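Local coordinates for protein FmtA (Staphylococcus aureus, PDB 5ZH8) that releases D-alanine from wall teichoic acid and lipoteichoic acid, and affects methicillin resistance, autolysis and cell wall structure, at residues S63-V68 with Y289-D294; K81-S86 with K376-D381; G263-S268 with S272-N277; L316-G321 with T338-N343. All coordinates share one frame; numbering follows the deposited sequence.

Contact 1. Residues S63-V68 with Y289-D294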
# COMPACT_ATOMS: atom_id res chain seq x y z
N SER A 63 -20.89 -7.10 24.39
CA SER A 63 -20.23 -7.13 25.70
C SER A 63 -18.79 -6.62 25.61
O SER A 63 -18.11 -6.81 24.60
CB SER A 63 -20.26 -8.54 26.29
OG SER A 63 -19.67 -9.48 25.41
N LYS A 64 -18.34 -5.99 26.69
CA LYS A 64 -16.99 -5.42 26.75
C LYS A 64 -15.97 -6.55 26.86
O LYS A 64 -16.13 -7.45 27.70
CB LYS A 64 -16.84 -4.49 27.96
CG LYS A 64 -16.21 -3.14 27.65
CD LYS A 64 -17.27 -2.12 27.24
CE LYS A 64 -16.82 -0.68 27.47
NZ LYS A 64 -17.96 0.26 27.61
N LEU A 65 -14.94 -6.51 26.02
CA LEU A 65 -13.88 -7.51 26.04
C LEU A 65 -12.69 -6.95 26.81
O LEU A 65 -12.36 -5.77 26.69
CB LEU A 65 -13.45 -7.87 24.62
CG LEU A 65 -14.52 -8.54 23.75
CD1 LEU A 65 -14.01 -8.72 22.33
CD2 LEU A 65 -14.97 -9.86 24.33
N LYS A 66 -12.04 -7.81 27.60
CA LYS A 66 -10.92 -7.38 28.43
C LYS A 66 -9.57 -7.69 27.78
O LYS A 66 -9.46 -8.60 26.96
CB LYS A 66 -11.00 -7.99 29.84
CG LYS A 66 -10.81 -9.50 29.92
CD LYS A 66 -10.82 -9.98 31.38
CE LYS A 66 -9.89 -11.17 31.60
NZ LYS A 66 -8.45 -10.83 31.46
N GLU A 67 -8.56 -6.90 28.12
CA GLU A 67 -7.21 -7.14 27.66
C GLU A 67 -6.69 -8.43 28.27
O GLU A 67 -6.96 -8.74 29.43
CB GLU A 67 -6.29 -5.98 28.04
CG GLU A 67 -6.59 -4.68 27.30
CD GLU A 67 -5.49 -3.65 27.48
OE1 GLU A 67 -4.34 -3.97 27.14
OE2 GLU A 67 -5.78 -2.53 27.98
N VAL A 68 -5.97 -9.20 27.47
CA VAL A 68 -5.30 -10.41 27.93
C VAL A 68 -3.84 -10.29 27.51
O VAL A 68 -3.53 -10.23 26.32
CB VAL A 68 -5.92 -11.69 27.34
CG1 VAL A 68 -5.25 -12.92 27.90
CG2 VAL A 68 -7.41 -11.74 27.63
N TYR A 289 -16.67 -6.67 9.50
CA TYR A 289 -15.78 -6.18 10.55
C TYR A 289 -15.70 -7.20 11.68
O TYR A 289 -16.73 -7.70 12.14
CB TYR A 289 -16.30 -4.84 11.10
CG TYR A 289 -16.09 -3.67 10.18
CD1 TYR A 289 -16.84 -3.52 9.01
CD2 TYR A 289 -15.16 -2.68 10.48
CE1 TYR A 289 -16.65 -2.43 8.18
CE2 TYR A 289 -14.96 -1.59 9.65
CZ TYR A 289 -15.70 -1.47 8.50
OH TYR A 289 -15.50 -0.39 7.67
N MET A 290 -14.49 -7.50 12.14
CA MET A 290 -14.28 -8.49 13.20
C MET A 290 -13.28 -7.99 14.22
O MET A 290 -12.30 -7.35 13.86
CB MET A 290 -13.67 -9.78 12.63
CG MET A 290 -14.57 -10.62 11.76
SD MET A 290 -13.79 -12.23 11.39
CE MET A 290 -14.42 -13.20 12.76
N THR A 291 -13.51 -8.32 15.49
CA THR A 291 -12.45 -8.28 16.48
C THR A 291 -11.52 -9.44 16.19
O THR A 291 -11.97 -10.51 15.79
CB THR A 291 -12.98 -8.41 17.93
OG1 THR A 291 -13.73 -9.62 18.06
CG2 THR A 291 -13.86 -7.24 18.30
N PRO A 292 -10.20 -9.24 16.36
CA PRO A 292 -9.24 -10.34 16.24
C PRO A 292 -9.60 -11.58 17.07
O PRO A 292 -9.38 -12.70 16.62
CB PRO A 292 -7.93 -9.72 16.75
CG PRO A 292 -8.06 -8.28 16.41
CD PRO A 292 -9.52 -7.94 16.54
N THR A 293 -10.17 -11.38 18.25
CA THR A 293 -10.57 -12.49 19.12
C THR A 293 -11.61 -13.39 18.44
O THR A 293 -11.49 -14.61 18.48
CB THR A 293 -11.13 -12.01 20.47
OG1 THR A 293 -12.24 -11.14 20.25
CG2 THR A 293 -10.07 -11.27 21.26
N ASP A 294 -12.62 -12.78 17.82
CA ASP A 294 -13.66 -13.52 17.10
C ASP A 294 -13.10 -14.34 15.94
O ASP A 294 -13.56 -15.45 15.68
CB ASP A 294 -14.75 -12.59 16.57
CG ASP A 294 -15.97 -12.53 17.48
OD1 ASP A 294 -15.84 -12.74 18.70
OD2 ASP A 294 -17.08 -12.27 16.95

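Contact 2. Residues K81-S86 with K376-D381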
# COMPACT_ATOMS: atom_id res chain seq x y z
N LYS A 81 6.40 -6.17 23.32
CA LYS A 81 7.52 -5.25 23.23
C LYS A 81 7.81 -4.89 21.78
O LYS A 81 8.10 -3.75 21.45
CB LYS A 81 8.75 -5.86 23.88
CG LYS A 81 9.91 -4.91 24.01
CD LYS A 81 10.96 -5.48 24.95
CE LYS A 81 11.94 -4.41 25.41
NZ LYS A 81 11.32 -3.38 26.30
N TYR A 82 7.73 -5.89 20.91
CA TYR A 82 7.94 -5.68 19.49
C TYR A 82 6.86 -4.78 18.92
O TYR A 82 7.17 -3.81 18.23
CB TYR A 82 7.98 -7.00 18.72
CG TYR A 82 7.70 -6.82 17.27
CD1 TYR A 82 8.55 -6.06 16.48
CD2 TYR A 82 6.57 -7.36 16.68
CE1 TYR A 82 8.29 -5.86 15.15
CE2 TYR A 82 6.30 -7.18 15.34
CZ TYR A 82 7.15 -6.42 14.58
OH TYR A 82 6.88 -6.23 13.25
N LEU A 83 5.60 -5.08 19.22
CA LEU A 83 4.48 -4.29 18.71
C LEU A 83 4.52 -2.85 19.18
O LEU A 83 4.20 -1.94 18.42
CB LEU A 83 3.14 -4.92 19.10
CG LEU A 83 2.82 -6.26 18.43
CD1 LEU A 83 1.47 -6.75 18.92
CD2 LEU A 83 2.83 -6.14 16.92
N GLN A 84 4.92 -2.63 20.44
CA GLN A 84 5.05 -1.27 20.95
C GLN A 84 6.20 -0.52 20.28
O GLN A 84 6.00 0.58 19.76
CB GLN A 84 5.25 -1.28 22.46
CG GLN A 84 4.03 -1.68 23.25
CD GLN A 84 4.14 -1.29 24.73
OE1 GLN A 84 4.76 -0.27 25.09
NE2 GLN A 84 3.55 -2.10 25.59
N SER A 85 7.39 -1.10 20.26
CA SER A 85 8.56 -0.40 19.72
C SER A 85 8.55 -0.28 18.19
O SER A 85 9.23 0.58 17.63
CB SER A 85 9.85 -1.05 20.20
OG SER A 85 9.90 -2.41 19.83
N SER A 86 7.76 -1.10 17.52
CA SER A 86 7.58 -0.97 16.07
C SER A 86 6.43 -0.03 15.68
O SER A 86 6.10 0.11 14.51
CB SER A 86 7.36 -2.35 15.44
OG SER A 86 6.22 -2.97 15.99
N LYS A 376 4.80 -12.49 10.52
CA LYS A 376 5.86 -13.49 10.31
C LYS A 376 6.83 -13.49 11.47
O LYS A 376 7.23 -14.54 11.96
CB LYS A 376 6.64 -13.22 9.03
CG LYS A 376 5.93 -13.64 7.77
CD LYS A 376 6.68 -13.15 6.54
CE LYS A 376 6.14 -13.76 5.25
NZ LYS A 376 7.21 -13.96 4.22
N HIS A 377 7.20 -12.29 11.91
CA HIS A 377 8.15 -12.16 12.99
C HIS A 377 7.59 -12.78 14.26
O HIS A 377 8.31 -13.40 15.02
CB HIS A 377 8.49 -10.69 13.21
CG HIS A 377 9.47 -10.46 14.32
ND1 HIS A 377 10.78 -10.87 14.25
CD2 HIS A 377 9.32 -9.86 15.52
CE1 HIS A 377 11.40 -10.54 15.36
NE2 HIS A 377 10.54 -9.91 16.14
N ILE A 378 6.29 -12.63 14.46
CA ILE A 378 5.63 -13.19 15.63
C ILE A 378 5.54 -14.72 15.53
O ILE A 378 5.89 -15.44 16.45
CB ILE A 378 4.23 -12.58 15.81
CG1 ILE A 378 4.37 -11.12 16.25
CG2 ILE A 378 3.41 -13.37 16.82
CD1 ILE A 378 3.06 -10.35 16.29
N TYR A 379 5.09 -15.21 14.38
CA TYR A 379 4.84 -16.63 14.18
C TYR A 379 6.14 -17.45 14.04
O TYR A 379 6.31 -18.49 14.67
CB TYR A 379 3.95 -16.80 12.95
CG TYR A 379 3.48 -18.20 12.66
CD1 TYR A 379 2.36 -18.73 13.30
CD2 TYR A 379 4.12 -18.99 11.71
CE1 TYR A 379 1.91 -20.01 13.01
CE2 TYR A 379 3.69 -20.27 11.42
CZ TYR A 379 2.58 -20.77 12.06
OH TYR A 379 2.15 -22.04 11.76
N ASN A 380 7.04 -16.96 13.20
CA ASN A 380 8.28 -17.67 12.91
C ASN A 380 9.37 -17.36 13.92
O ASN A 380 9.98 -18.28 14.46
CB ASN A 380 8.76 -17.33 11.50
CG ASN A 380 7.78 -17.75 10.43
OD1 ASN A 380 7.13 -18.78 10.55
ND2 ASN A 380 7.68 -16.96 9.38
N ASP A 381 9.64 -16.08 14.18
CA ASP A 381 10.79 -15.73 15.01
C ASP A 381 10.50 -15.88 16.50
O ASP A 381 11.26 -16.53 17.21
CB ASP A 381 11.29 -14.31 14.68
CG ASP A 381 11.76 -14.18 13.23
OD1 ASP A 381 12.14 -15.20 12.62
OD2 ASP A 381 11.74 -13.05 12.70

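Contact 3. Residues G263-S268 with S272-N277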
# COMPACT_ATOMS: atom_id res chain seq x y z
N GLY A 263 -9.67 3.20 8.86
CA GLY A 263 -8.41 2.88 8.21
C GLY A 263 -7.73 4.14 7.72
O GLY A 263 -8.39 5.12 7.38
N TYR A 264 -6.40 4.11 7.67
CA TYR A 264 -5.62 5.30 7.33
C TYR A 264 -4.48 5.01 6.36
O TYR A 264 -3.92 3.91 6.35
CB TYR A 264 -5.07 5.95 8.60
CG TYR A 264 -6.14 6.45 9.53
CD1 TYR A 264 -6.64 7.74 9.40
CD2 TYR A 264 -6.66 5.65 10.54
CE1 TYR A 264 -7.62 8.22 10.25
CE2 TYR A 264 -7.65 6.12 11.39
CZ TYR A 264 -8.12 7.41 11.25
OH TYR A 264 -9.10 7.88 12.09
N ALA A 265 -4.15 6.00 5.56
CA ALA A 265 -2.98 5.95 4.70
C ALA A 265 -2.38 7.34 4.57
O ALA A 265 -3.11 8.33 4.58
CB ALA A 265 -3.37 5.39 3.35
N TYR A 266 -1.05 7.42 4.50
CA TYR A 266 -0.35 8.64 4.10
C TYR A 266 -0.05 8.52 2.61
O TYR A 266 0.78 7.70 2.21
CB TYR A 266 1.02 8.82 4.79
CG TYR A 266 1.07 8.66 6.28
CD1 TYR A 266 1.28 7.41 6.85
CD2 TYR A 266 0.96 9.76 7.12
CE1 TYR A 266 1.36 7.26 8.23
CE2 TYR A 266 1.04 9.62 8.49
CZ TYR A 266 1.24 8.37 9.05
OH TYR A 266 1.31 8.22 10.41
N ASN A 267 -0.70 9.32 1.78
CA ASN A 267 -0.30 9.46 0.38
C ASN A 267 0.37 10.82 0.25
O ASN A 267 1.52 10.94 -0.18
CB ASN A 267 -1.50 9.31 -0.57
CG ASN A 267 -1.48 10.33 -1.72
OD1 ASN A 267 -1.15 11.51 -1.52
ND2 ASN A 267 -1.85 9.88 -2.92
N SER A 268 -0.36 11.85 0.66
CA SER A 268 0.18 13.19 0.80
C SER A 268 -0.64 13.94 1.84
O SER A 268 -1.65 13.42 2.32
CB SER A 268 0.15 13.92 -0.54
OG SER A 268 1.16 13.42 -1.41
N SER A 272 -4.49 10.32 6.51
CA SER A 272 -5.85 10.57 6.04
C SER A 272 -6.75 9.33 6.06
O SER A 272 -6.34 8.24 5.67
CB SER A 272 -5.83 11.22 4.65
OG SER A 272 -5.20 10.39 3.69
N PHE A 273 -7.98 9.54 6.51
CA PHE A 273 -8.97 8.48 6.67
C PHE A 273 -9.58 8.09 5.33
O PHE A 273 -10.10 8.94 4.60
CB PHE A 273 -10.06 8.93 7.64
CG PHE A 273 -11.33 8.13 7.57
CD1 PHE A 273 -11.32 6.76 7.75
CD2 PHE A 273 -12.55 8.77 7.34
CE1 PHE A 273 -12.50 6.02 7.70
CE2 PHE A 273 -13.73 8.04 7.29
CZ PHE A 273 -13.70 6.67 7.47
N LEU A 274 -9.52 6.80 5.02
CA LEU A 274 -10.06 6.24 3.79
C LEU A 274 -11.45 5.66 4.07
O LEU A 274 -11.57 4.53 4.55
CB LEU A 274 -9.15 5.12 3.26
CG LEU A 274 -7.73 5.46 2.83
CD1 LEU A 274 -7.10 4.23 2.21
CD2 LEU A 274 -7.70 6.63 1.87
N ARG A 275 -12.48 6.44 3.76
CA ARG A 275 -13.86 6.06 4.06
C ARG A 275 -14.34 4.99 3.09
O ARG A 275 -14.28 5.19 1.88
CB ARG A 275 -14.78 7.28 3.97
CG ARG A 275 -16.18 7.08 4.53
CD ARG A 275 -16.83 8.44 4.85
NE ARG A 275 -18.16 8.28 5.46
CZ ARG A 275 -19.29 8.08 4.78
NH1 ARG A 275 -19.31 8.03 3.45
NH2 ARG A 275 -20.44 7.95 5.45
N PRO A 276 -14.79 3.83 3.62
CA PRO A 276 -15.41 2.83 2.76
C PRO A 276 -16.68 3.38 2.10
O PRO A 276 -17.57 3.87 2.80
CB PRO A 276 -15.74 1.69 3.72
CG PRO A 276 -14.79 1.85 4.85
CD PRO A 276 -14.63 3.33 5.00
N ASN A 277 -16.72 3.32 0.78
CA ASN A 277 -17.79 3.92 -0.02
C ASN A 277 -18.52 2.91 -0.92
O ASN A 277 -19.39 3.30 -1.70
CB ASN A 277 -17.21 5.06 -0.86
CG ASN A 277 -16.04 4.63 -1.73
OD1 ASN A 277 -15.55 3.50 -1.63
ND2 ASN A 277 -15.61 5.51 -2.61

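Contact 4. Residues L316-G321 with T338-N343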
# COMPACT_ATOMS: atom_id res chain seq x y z
N LEU A 316 -10.19 -29.78 3.93
CA LEU A 316 -10.50 -28.38 3.73
C LEU A 316 -9.39 -27.51 4.31
O LEU A 316 -8.94 -26.57 3.66
CB LEU A 316 -11.85 -28.03 4.38
CG LEU A 316 -12.23 -26.55 4.49
CD1 LEU A 316 -12.26 -25.90 3.11
CD2 LEU A 316 -13.57 -26.44 5.22
N LEU A 317 -8.94 -27.84 5.52
CA LEU A 317 -7.90 -27.07 6.21
C LEU A 317 -6.46 -27.44 5.83
O LEU A 317 -5.57 -26.60 5.97
CB LEU A 317 -8.05 -27.20 7.73
CG LEU A 317 -9.34 -26.71 8.40
CD1 LEU A 317 -9.19 -26.75 9.91
CD2 LEU A 317 -9.74 -25.32 7.94
N HIS A 318 -6.21 -28.68 5.40
CA HIS A 318 -4.81 -29.16 5.28
C HIS A 318 -4.37 -29.81 3.97
O HIS A 318 -3.17 -29.96 3.75
CB HIS A 318 -4.51 -30.12 6.43
CG HIS A 318 -4.78 -29.53 7.78
ND1 HIS A 318 -4.28 -28.31 8.17
CD2 HIS A 318 -5.47 -30.01 8.84
CE1 HIS A 318 -4.65 -28.06 9.41
NE2 HIS A 318 -5.37 -29.08 9.84
N GLU A 319 -5.30 -30.22 3.11
CA GLU A 319 -4.95 -30.91 1.87
C GLU A 319 -4.63 -29.89 0.80
O GLU A 319 -5.44 -29.01 0.52
CB GLU A 319 -6.08 -31.82 1.40
CG GLU A 319 -5.78 -32.57 0.10
CD GLU A 319 -6.86 -33.57 -0.27
OE1 GLU A 319 -7.19 -34.46 0.55
OE2 GLU A 319 -7.38 -33.49 -1.39
N PHE A 320 -3.45 -30.00 0.19
CA PHE A 320 -3.11 -29.18 -0.97
C PHE A 320 -2.20 -29.90 -1.94
O PHE A 320 -1.38 -30.72 -1.52
CB PHE A 320 -2.53 -27.82 -0.55
CG PHE A 320 -1.10 -27.87 -0.09
CD1 PHE A 320 -0.77 -28.43 1.12
CD2 PHE A 320 -0.10 -27.28 -0.86
CE1 PHE A 320 0.55 -28.45 1.56
CE2 PHE A 320 1.21 -27.29 -0.43
CZ PHE A 320 1.54 -27.87 0.79
N GLY A 321 -2.35 -29.59 -3.22
CA GLY A 321 -1.60 -30.25 -4.29
C GLY A 321 -2.28 -31.54 -4.73
O GLY A 321 -1.61 -32.51 -5.08
N THR A 338 3.99 -24.54 6.17
CA THR A 338 4.29 -24.37 7.59
C THR A 338 3.14 -23.76 8.38
O THR A 338 3.24 -23.62 9.60
CB THR A 338 5.52 -23.47 7.80
OG1 THR A 338 5.22 -22.16 7.30
CG2 THR A 338 6.71 -24.01 7.07
N LEU A 339 2.06 -23.39 7.68
CA LEU A 339 1.00 -22.57 8.28
C LEU A 339 -0.22 -22.44 7.38
O LEU A 339 -0.13 -22.70 6.18
CB LEU A 339 1.54 -21.17 8.60
CG LEU A 339 2.15 -20.39 7.42
CD1 LEU A 339 1.10 -19.64 6.61
CD2 LEU A 339 3.22 -19.43 7.92
N ASN A 340 -1.34 -22.06 7.97
CA ASN A 340 -2.52 -21.62 7.22
C ASN A 340 -2.62 -20.11 7.35
O ASN A 340 -2.33 -19.55 8.41
CB ASN A 340 -3.81 -22.28 7.74
CG ASN A 340 -3.97 -23.72 7.30
OD1 ASN A 340 -3.02 -24.35 6.82
ND2 ASN A 340 -5.18 -24.25 7.45
N ARG A 341 -3.04 -19.45 6.28
CA ARG A 341 -3.01 -18.01 6.21
C ARG A 341 -4.33 -17.42 5.71
O ARG A 341 -4.92 -17.92 4.75
CB ARG A 341 -1.86 -17.58 5.29
CG ARG A 341 -1.87 -16.11 4.89
CD ARG A 341 -0.66 -15.81 4.02
NE ARG A 341 -0.50 -14.38 3.76
CZ ARG A 341 -1.13 -13.71 2.79
NH1 ARG A 341 -1.97 -14.33 1.98
NH2 ARG A 341 -0.92 -12.42 2.64
N LEU A 342 -4.78 -16.36 6.37
CA LEU A 342 -5.82 -15.47 5.84
C LEU A 342 -5.26 -14.05 5.79
O LEU A 342 -4.40 -13.68 6.59
CB LEU A 342 -7.08 -15.48 6.71
CG LEU A 342 -7.95 -16.73 6.66
CD1 LEU A 342 -7.41 -17.80 7.58
CD2 LEU A 342 -9.39 -16.41 7.04
N ASN A 343 -5.76 -13.27 4.83
CA ASN A 343 -5.34 -11.89 4.69
C ASN A 343 -6.34 -11.09 3.85
O ASN A 343 -6.84 -11.57 2.84
CB ASN A 343 -3.95 -11.82 4.05
CG ASN A 343 -3.47 -10.40 3.87
OD1 ASN A 343 -2.90 -9.80 4.78
ND2 ASN A 343 -3.68 -9.86 2.69

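Contact 1. Residues S63-V68 with Y289-D294
L65 reaches across to T291 and T293 at the point where strand 288-290 turns into helix 292-303. T291 takes the N-cap position of that helix. The protein belongs to the beta-lactamase family, and the contact lays the loop before strand 68-69, an end strand of the large antiparallel sheet, against this strand-to-helix junction. The buried area is small, 85 Å² in all.

The packing rests on one methyl group. CD1 of L65 comes within 3.6 Å of OG1 of T293. It is also 4.3 Å from CG2 of T291. L65 carries its CG beside the backbone N and opposite the carbonyl carbon (chi1 -63°), and CD1 extends the chain toward the cap. The L65 and T293 side chains run alongside one another, pointing opposite ways.

The polar bonds hold each side separately. On the loop side, the S63 carbonyl receives H247 NE2 and N120 ND2, while L65 N donates to N120 OD1, so that N120 grips the loop on both sides of K64. H247 serves both segments, because its backbone N also donates to D294 OD2 in the first turn of the helix. Within the cap, the hydroxyls of T291 and T293 bond to each other. T293 OG1, set between its own N and carbonyl carbon (chi1 58°), lies 3.1 Å from T291 OG1.

Contact 2. Residues K81-S86 with K376-D381
Y82 and H377 meet edge-to-face where helix 74-85 runs nearly antiparallel to helix 371-382. The axes of segments 81-85 and 376-381 come within 11.7 Å at 157°. CD2 of H377 points into the centre of the Y82 ring, 3.7 Å above its plane. The ring centroids are 4.8 Å apart and the planes meet at 60°. On the opposite face S86 OG sits toward the rim, so the phenol ring is held between the imidazole and a hydroxyl. S86 OG also bonds to the Y82 carbonyl and to R374.

The buried flank is apolar. I378 CG1 lies 4.4 Å from Y82 CD2, and I378 CD1 is 4.3 Å from L83 CD2. The H377 flank is more open, with D381 exposed. Y82 and H377 are also met by S85 and L87 of the second subunit.

H377 ND1 donates to the anti lone pair of D381 OD2 at 2.8 Å; the oxygen lies 21° out of the imidazole plane. This bond limits rotation of the imidazole and keeps its CD2 edge on Y82. The carboxylate may stabilise positive charge on the imidazole, which would strengthen the C-H contact with the phenol face.

Contact 3. Residues G263-S268 with S272-N277
A265 and S272 face each other as an antiparallel hydrogen-bonded pair. A265 N donates to S272 O and S272 N donates to A265 O, each at 3.1 Å. Two residues along, L274 N donates to G263 O with an angle of 166° at the hydrogen. The hydroxyl of S272 adds a side-chain bond. Its OG reaches A265 O at 3.1 Å, nearly along the C=O axis, while S272 N comes from above the carbonyl plane. A265 O is therefore gripped by two donors from one residue. OG is placed there by a chi1 of 60°, between the backbone N and the carbonyl carbon.

The two short strands, 264-265 and 272-273, form a small two-stranded beta hairpin. It reaches the second subunit, where S268 OG bonds to Y334 OH of that subunit. Y264 and F273 are its non-hydrogen-bonded pair, and CA-H...O contacts run from Y264 to S272 O and from F273 to G263 O.

Apolar contacts lie on both faces of the hairpin. On the Y264 and F273 face, Y264 CE1 is 3.6 Å from F273 CB. On the other face, A265 CB meets L274 CD1 at 4.1 Å. The F273 ring turns its edge to G263 O, 3.4 Å from CD1, and K262 makes a cation-pi contact with the F273 ring. The Y264 ring lies along F273, and its OH bonds to E112 OE1 and F111 N.

Contact 4. Residues L316-G321 with T338-N343
N340 and L317 join the start of strand 340-346 to the last turn of helix 310-318. The strand is an inner one of the large antiparallel sheet of this beta-lactamase-type fold, and the contact fixes the C-terminal end of the helix to it. E319 is the first residue to leave the helical conformation.

N340 gives the most surface to the contact. Its CB points toward the helix, and CG stands beside the backbone N (chi1 -77°), which carries the amide up to the helix end. ND2 donates to the L317 carbonyl at 2.8 Å, with an angle of 155° at the hydrogen. The bond lies in the carbonyl plane, on a lone pair, and L317 O also lies in the plane of the N340 amide. The same ND2 donates to Y355 OH, and OD1 accepts from N390 ND2. With three partners the buried amide is held firmly in its rotation. A carbonyl at a helix C-terminus probably carries extra negative character, which suits an N-H donor.

L317 supplies that carbonyl and also some packing. Its CB comes within 4.1 Å of N340 ND2. Its side chain also touches F333 and Y355, on the two strands that flank strand 340-346.

H318 takes a smaller part. Its ring meets that of Y389 with the planes nearly perpendicular, and its ND1 makes a weak hydrogen bond to N390 OD1. L317 CB covers one ring face, 3.8 Å above the centre. Toward the strand, H318 ND1 merely approaches N340 ND2, at 4.2 Å.

Contacts 2 and 4 touch directly: Y379 OH of contact 2 lies 2.9 Å from T338 O of contact 4, a probable hydrogen bond. Contacts 1 and 3 also touch, through Y289 OH and P276 CG at 3.7 Å. Contacts 3 and 4 are the farthest apart, with centres about 31 Å from each other on opposite sides of the chain's centre. Contacts 2, 3 and 4 all reach the second subunit; contact 1 does not. Of the four, contact 1 has a direct tie to the region of the family's catalytic motif: M290 pairs with strand 123-124, which precedes helix 129-142. The S-x-x-K motif, which carries the nucleophilic serine in beta-lactamase relatives, lies at the start of that helix.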